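Local coordinates for WbbM protein (Klebsiella pneumoniae, PDB 6U4B) that is a trimeric, bifunctional glycosyltransferase that polymerises O-antigen and carries a magnesium-binding glycosyltransferase family 8 region beside a DUF4422 region, at residues Y79-A84 against F100-R105; A444-A447 against V452-A455. One frame throughout, in Å; residues are numbered along the deposited sequence.

Contact 1. Residues Y79-A84 against F100-R105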
loop_
_atom_site.group_PDB
_atom_site.type_symbol
_atom_site.label_atom_id
_atom_site.label_comp_id
_atom_site.label_asym_id
_atom_site.label_seq_id
_atom_site.Cartn_x
_atom_site.Cartn_y
_atom_site.Cartn_z
ATOM N N TYR A 79 2.294 -41.983 4.565
ATOM C CA TYR A 79 1.241 -42.987 4.598
ATOM C C TYR A 79 0.878 -43.523 3.220
ATOM O O TYR A 79 0.235 -44.575 3.135
ATOM C CB TYR A 79 -0.014 -42.409 5.260
ATOM C CG TYR A 79 0.010 -42.444 6.771
ATOM C CD1 TYR A 79 0.902 -41.657 7.494
ATOM C CD2 TYR A 79 -0.869 -43.256 7.476
ATOM C CE1 TYR A 79 0.923 -41.684 8.879
ATOM C CE2 TYR A 79 -0.858 -43.289 8.860
ATOM C CZ TYR A 79 0.040 -42.501 9.555
ATOM O OH TYR A 79 0.055 -42.531 10.929
ATOM N N CYS A 80 1.264 -42.829 2.155
ATOM C CA CYS A 80 0.954 -43.212 0.766
ATOM C C CYS A 80 -0.568 -43.326 0.647
ATOM O O CYS A 80 -1.291 -42.481 1.198
ATOM C CB CYS A 80 1.727 -44.460 0.384
ATOM S SG CYS A 80 3.487 -44.178 0.094
ATOM N N GLU A 81 -1.084 -44.356 -0.034
ATOM C CA GLU A 81 -2.517 -44.480 -0.277
ATOM C C GLU A 81 -3.338 -44.697 0.987
ATOM O O GLU A 81 -4.570 -44.730 0.896
ATOM C CB GLU A 81 -2.792 -45.625 -1.249
ATOM C CG GLU A 81 -2.705 -45.240 -2.708
ATOM C CD GLU A 81 -1.435 -45.723 -3.368
ATOM O OE1 GLU A 81 -0.386 -45.756 -2.692
ATOM O OE2 GLU A 81 -1.494 -46.080 -4.563
ATOM N N LEU A 82 -2.702 -44.857 2.150
ATOM C CA LEU A 82 -3.466 -44.932 3.393
ATOM C C LEU A 82 -4.270 -43.661 3.638
ATOM O O LEU A 82 -5.309 -43.707 4.307
ATOM C CB LEU A 82 -2.532 -45.206 4.568
ATOM C CG LEU A 82 -1.982 -46.625 4.677
ATOM C CD1 LEU A 82 -0.972 -46.725 5.802
ATOM C CD2 LEU A 82 -3.116 -47.618 4.882
ATOM N N THR A 83 -3.818 -42.524 3.094
ATOM C CA THR A 83 -4.577 -41.283 3.222
ATOM C C THR A 83 -5.921 -41.374 2.512
ATOM O O THR A 83 -6.904 -40.783 2.972
ATOM C CB THR A 83 -3.763 -40.103 2.678
ATOM O OG1 THR A 83 -3.517 -40.288 1.279
ATOM C CG2 THR A 83 -2.434 -40.005 3.397
ATOM N N ALA A 84 -5.987 -42.095 1.389
ATOM C CA ALA A 84 -7.278 -42.347 0.756
ATOM C C ALA A 84 -8.120 -43.289 1.608
ATOM O O ALA A 84 -9.311 -43.042 1.838
ATOM C CB ALA A 84 -7.076 -42.917 -0.649
ATOM N N PHE A 100 -10.142 -50.287 -3.024
ATOM C CA PHE A 100 -9.115 -49.318 -3.378
ATOM C C PHE A 100 -8.212 -49.909 -4.448
ATOM O O PHE A 100 -7.779 -51.059 -4.338
ATOM C CB PHE A 100 -8.274 -48.910 -2.161
ATOM C CG PHE A 100 -9.078 -48.328 -1.039
ATOM C CD1 PHE A 100 -9.583 -49.140 -0.042
ATOM C CD2 PHE A 100 -9.331 -46.968 -0.982
ATOM C CE1 PHE A 100 -10.326 -48.609 0.993
ATOM C CE2 PHE A 100 -10.072 -46.428 0.049
ATOM C CZ PHE A 100 -10.572 -47.250 1.039
ATOM N N MET A 101 -7.940 -49.116 -5.481
ATOM C CA MET A 101 -7.032 -49.499 -6.552
ATOM C C MET A 101 -6.126 -48.319 -6.870
ATOM O O MET A 101 -6.401 -47.180 -6.487
ATOM C CB MET A 101 -7.798 -49.945 -7.808
ATOM C CG MET A 101 -8.731 -51.130 -7.580
ATOM S SD MET A 101 -9.476 -51.820 -9.079
ATOM C CE MET A 101 -10.493 -50.455 -9.634
ATOM N N HIS A 102 -5.023 -48.607 -7.556
ATOM C CA HIS A 102 -4.131 -47.554 -8.016
ATOM C C HIS A 102 -4.723 -46.883 -9.256
ATOM O O HIS A 102 -5.765 -47.288 -9.774
ATOM C CB HIS A 102 -2.741 -48.120 -8.293
ATOM C CG HIS A 102 -2.165 -48.888 -7.145
ATOM N ND1 HIS A 102 -1.780 -48.284 -5.967
ATOM C CD2 HIS A 102 -1.920 -50.210 -6.989
ATOM C CE1 HIS A 102 -1.318 -49.202 -5.135
ATOM N NE2 HIS A 102 -1.391 -50.379 -5.732
ATOM N N TYR A 103 -4.056 -45.832 -9.742
ATOM C CA TYR A 103 -4.567 -45.097 -10.892
ATOM C C TYR A 103 -4.158 -45.719 -12.219
ATOM O O TYR A 103 -4.867 -45.539 -13.214
ATOM C CB TYR A 103 -4.124 -43.623 -10.849
ATOM C CG TYR A 103 -2.672 -43.351 -11.182
ATOM C CD1 TYR A 103 -2.298 -42.934 -12.454
ATOM C CD2 TYR A 103 -1.678 -43.478 -10.217
ATOM C CE1 TYR A 103 -0.975 -42.665 -12.762
ATOM C CE2 TYR A 103 -0.345 -43.213 -10.518
ATOM C CZ TYR A 103 -0.002 -42.809 -11.793
ATOM O OH TYR A 103 1.315 -42.546 -12.096
ATOM N N ARG A 104 -3.042 -46.450 -12.265
ATOM C CA ARG A 104 -2.665 -47.193 -13.461
ATOM C C ARG A 104 -2.534 -48.689 -13.198
ATOM O O ARG A 104 -2.057 -49.424 -14.068
ATOM C CB ARG A 104 -1.364 -46.637 -14.049
ATOM C CG ARG A 104 -1.582 -45.502 -15.028
ATOM C CD ARG A 104 -0.296 -44.752 -15.321
ATOM N NE ARG A 104 0.708 -45.577 -15.981
ATOM C CZ ARG A 104 1.889 -45.120 -16.386
ATOM N NH1 ARG A 104 2.750 -45.933 -16.982
ATOM N NH2 ARG A 104 2.206 -43.847 -16.193
ATOM N N ARG A 105 -2.928 -49.153 -12.014
ATOM C CA ARG A 105 -2.923 -50.571 -11.676
ATOM C C ARG A 105 -4.263 -50.908 -11.044
ATOM O O ARG A 105 -4.657 -50.285 -10.052
ATOM C CB ARG A 105 -1.770 -50.915 -10.728
ATOM C CG ARG A 105 -0.392 -50.800 -11.356
ATOM C CD ARG A 105 0.686 -50.730 -10.290
ATOM N NE ARG A 105 2.029 -50.860 -10.850
ATOM C CZ ARG A 105 2.777 -49.839 -11.258
ATOM N NH1 ARG A 105 2.315 -48.597 -11.177
ATOM N NH2 ARG A 105 3.988 -50.060 -11.750
HETATM O O HOH W 1 -2.151 -44.970 -7.362
#

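Contact 2. Residues A444-A447 against V452-A455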
loop_
_atom_site.group_PDB
_atom_site.type_symbol
_atom_site.label_atom_id
_atom_site.label_comp_id
_atom_site.label_asym_id
_atom_site.label_seq_id
_atom_site.Cartn_x
_atom_site.Cartn_y
_atom_site.Cartn_z
ATOM N N ALA A 444 3.649 -8.034 -45.677
ATOM C CA ALA A 444 4.639 -8.709 -44.849
ATOM C C ALA A 444 4.719 -10.184 -45.227
ATOM O O ALA A 444 3.698 -10.841 -45.446
ATOM C CB ALA A 444 4.291 -8.557 -43.369
ATOM N N MET A 445 5.943 -10.700 -45.313
ATOM C CA MET A 445 6.165 -12.074 -45.747
ATOM C C MET A 445 5.819 -13.042 -44.621
ATOM O O MET A 445 6.353 -12.931 -43.511
ATOM C CB MET A 445 7.614 -12.267 -46.189
ATOM C CG MET A 445 8.008 -11.459 -47.414
ATOM S SD MET A 445 7.004 -11.831 -48.865
ATOM C CE MET A 445 7.968 -11.041 -50.150
ATOM N N SER A 446 4.931 -13.990 -44.908
ATOM C CA SER A 446 4.592 -15.027 -43.949
ATOM C C SER A 446 5.633 -16.143 -43.986
ATOM O O SER A 446 6.484 -16.212 -44.879
ATOM C CB SER A 446 3.202 -15.592 -44.236
ATOM O OG SER A 446 3.196 -16.349 -45.435
ATOM N N ALA A 447 5.557 -17.030 -42.998
ATOM C CA ALA A 447 6.469 -18.166 -42.918
ATOM C C ALA A 447 5.733 -19.337 -42.289
ATOM O O ALA A 447 5.247 -19.224 -41.160
ATOM C CB ALA A 447 7.721 -17.816 -42.111
ATOM N N VAL A 452 6.792 -19.163 -48.263
ATOM C CA VAL A 452 6.839 -17.751 -47.894
ATOM C C VAL A 452 5.997 -16.978 -48.899
ATOM O O VAL A 452 6.257 -17.040 -50.106
ATOM C CB VAL A 452 8.275 -17.199 -47.863
ATOM C CG1 VAL A 452 8.256 -15.682 -47.761
ATOM C CG2 VAL A 452 9.053 -17.800 -46.701
ATOM N N MET A 453 5.000 -16.252 -48.409
ATOM C CA MET A 453 4.081 -15.518 -49.266
ATOM C C MET A 453 3.599 -14.289 -48.515
ATOM O O MET A 453 3.741 -14.213 -47.288
ATOM C CB MET A 453 2.895 -16.395 -49.690
ATOM C CG MET A 453 2.389 -17.322 -48.602
ATOM S SD MET A 453 1.100 -18.431 -49.199
ATOM C CE MET A 453 1.188 -19.733 -47.976
ATOM N N PRO A 454 3.048 -13.298 -49.219
ATOM C CA PRO A 454 2.446 -12.156 -48.523
ATOM C C PRO A 454 1.372 -12.617 -47.551
ATOM O O PRO A 454 0.703 -13.629 -47.765
ATOM C CB PRO A 454 1.853 -11.318 -49.662
ATOM C CG PRO A 454 2.695 -11.655 -50.840
ATOM C CD PRO A 454 3.067 -13.103 -50.681
ATOM N N ALA A 455 1.218 -11.856 -46.464
ATOM C CA ALA A 455 0.304 -12.257 -45.396
ATOM C C ALA A 455 -1.130 -12.381 -45.898
ATOM O O ALA A 455 -1.876 -13.264 -45.454
ATOM C CB ALA A 455 0.382 -11.262 -44.243
#

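Contact 1. Residues Y79-A84 against F100-R105
Glu81 and His102 meet in a His-carboxylate hydrogen bond that joins the type II' turn at Tyr79-Leu82, beside helix 82-91, to strand 97-102 in the DUF4422 region. His102 ND1 donates to Glu81 OE2 at 2.6 Å, and the N-H...O angle of 144° makes the bond short but bent. The oxygen lies almost in the imidazole plane, whereas the donor reaches it from above the carboxylate, 41° out of that plane; the two flat groups are steeply inclined. A bend at chi2 (104°) carries the Glu81 carboxylate across to the imidazole, the two side chains crossing at about a right angle. Water 1 grips the same OE2 a second time and accepts from Tyr103 N, tying the carboxylate to the backbone just past the histidine. Two residues earlier on the strand, the Phe100 ring is approached obliquely by Ala84 O, 3.9 Å from CE2, and also meets His85 and Phe216.

Glu81 holds the third position of the turn, right after Cys80 with its positive phi, and its CB points toward the strand. Tyr79 packs on Phe543 of the second subunit. The turn is closed by Leu82 N donating to Tyr79 O at 3.1 Å.

Contact 2. Residues A444-A447 against V452-A455
With chi1 at 70°, Ser446 places OG between its own backbone N and carbonyl carbon, which lets the hydroxyl and the amide of one residue converge on Met453 O. Ser446 N donates to that oxygen at 2.7 Å with an N-H...O angle of 172°, approaching nearly along the C=O axis. Ser446 OG donates at 2.9 Å, tilted 35° from the carbonyl plane, so the two donors use different directions around one acceptor. Met453 CG likewise lies between its backbone N and carbonyl carbon and comes within 3.4 Å of Ser446 OG; beyond CG the chain runs extended.

The backbones form a single antiparallel beta bridge, Met445 with Pro454, their CA atoms 4.6 Å apart. Two bonds flank this non-hydrogen-bonded pair and define it: Ser446 N to Met453 O, and the weaker, bent one from Ala455 N to Ala444 O at 2.9 Å. Because Pro454 is the N-cap of helix 455-461, the latter joins the first helical residue to the incoming loop. CA-H...O contacts supplement the bridge, among them Val452 CA to Ser446 O at 3.4 Å. Next to that contact, Val452 CG1 packs 3.8 Å from Met445 CB, the two side chains crossing at about a right angle.

Around this pairing, Ser446 and Met453 both touch Tyr458 of the helix, Ser446 and Ala455 touch Trp503, and Ala444 and Ala455 rest on Phe439 of helix 434-441. The contact thus draws together the two ends of a loop segment between two helices, in the glycosyl transferase family 8 region. Chemically, the hold is largely polar and backbone-based: one carbonyl oxygen, Met453 O, takes two bonds, giving both N-H and O-H of buried Ser446 an acceptor in the same oxygen.

Contacts 1 and 2 are structurally separate: their centres stand 54 Å apart, their nearest atoms about 35 Å, and they fall on opposite sides of the chain's centre. They also follow one another in sequence, 79-105 closing before 444-455 opens, and belong to different regions, DUF4422 and glycosyl transferase family 8. Contact 1 sits about 17 Å from the chain centre, contact 2 about 38 Å, measured from their own centres. Contact 2 shares its region with the magnesium site of Asp406, Asp408 and His560, yet both contacts lie away from that site. Segment 79-84 touches the second subunit through Tyr79, outside the pairing itself; no other chain of the trimer touches contact 2.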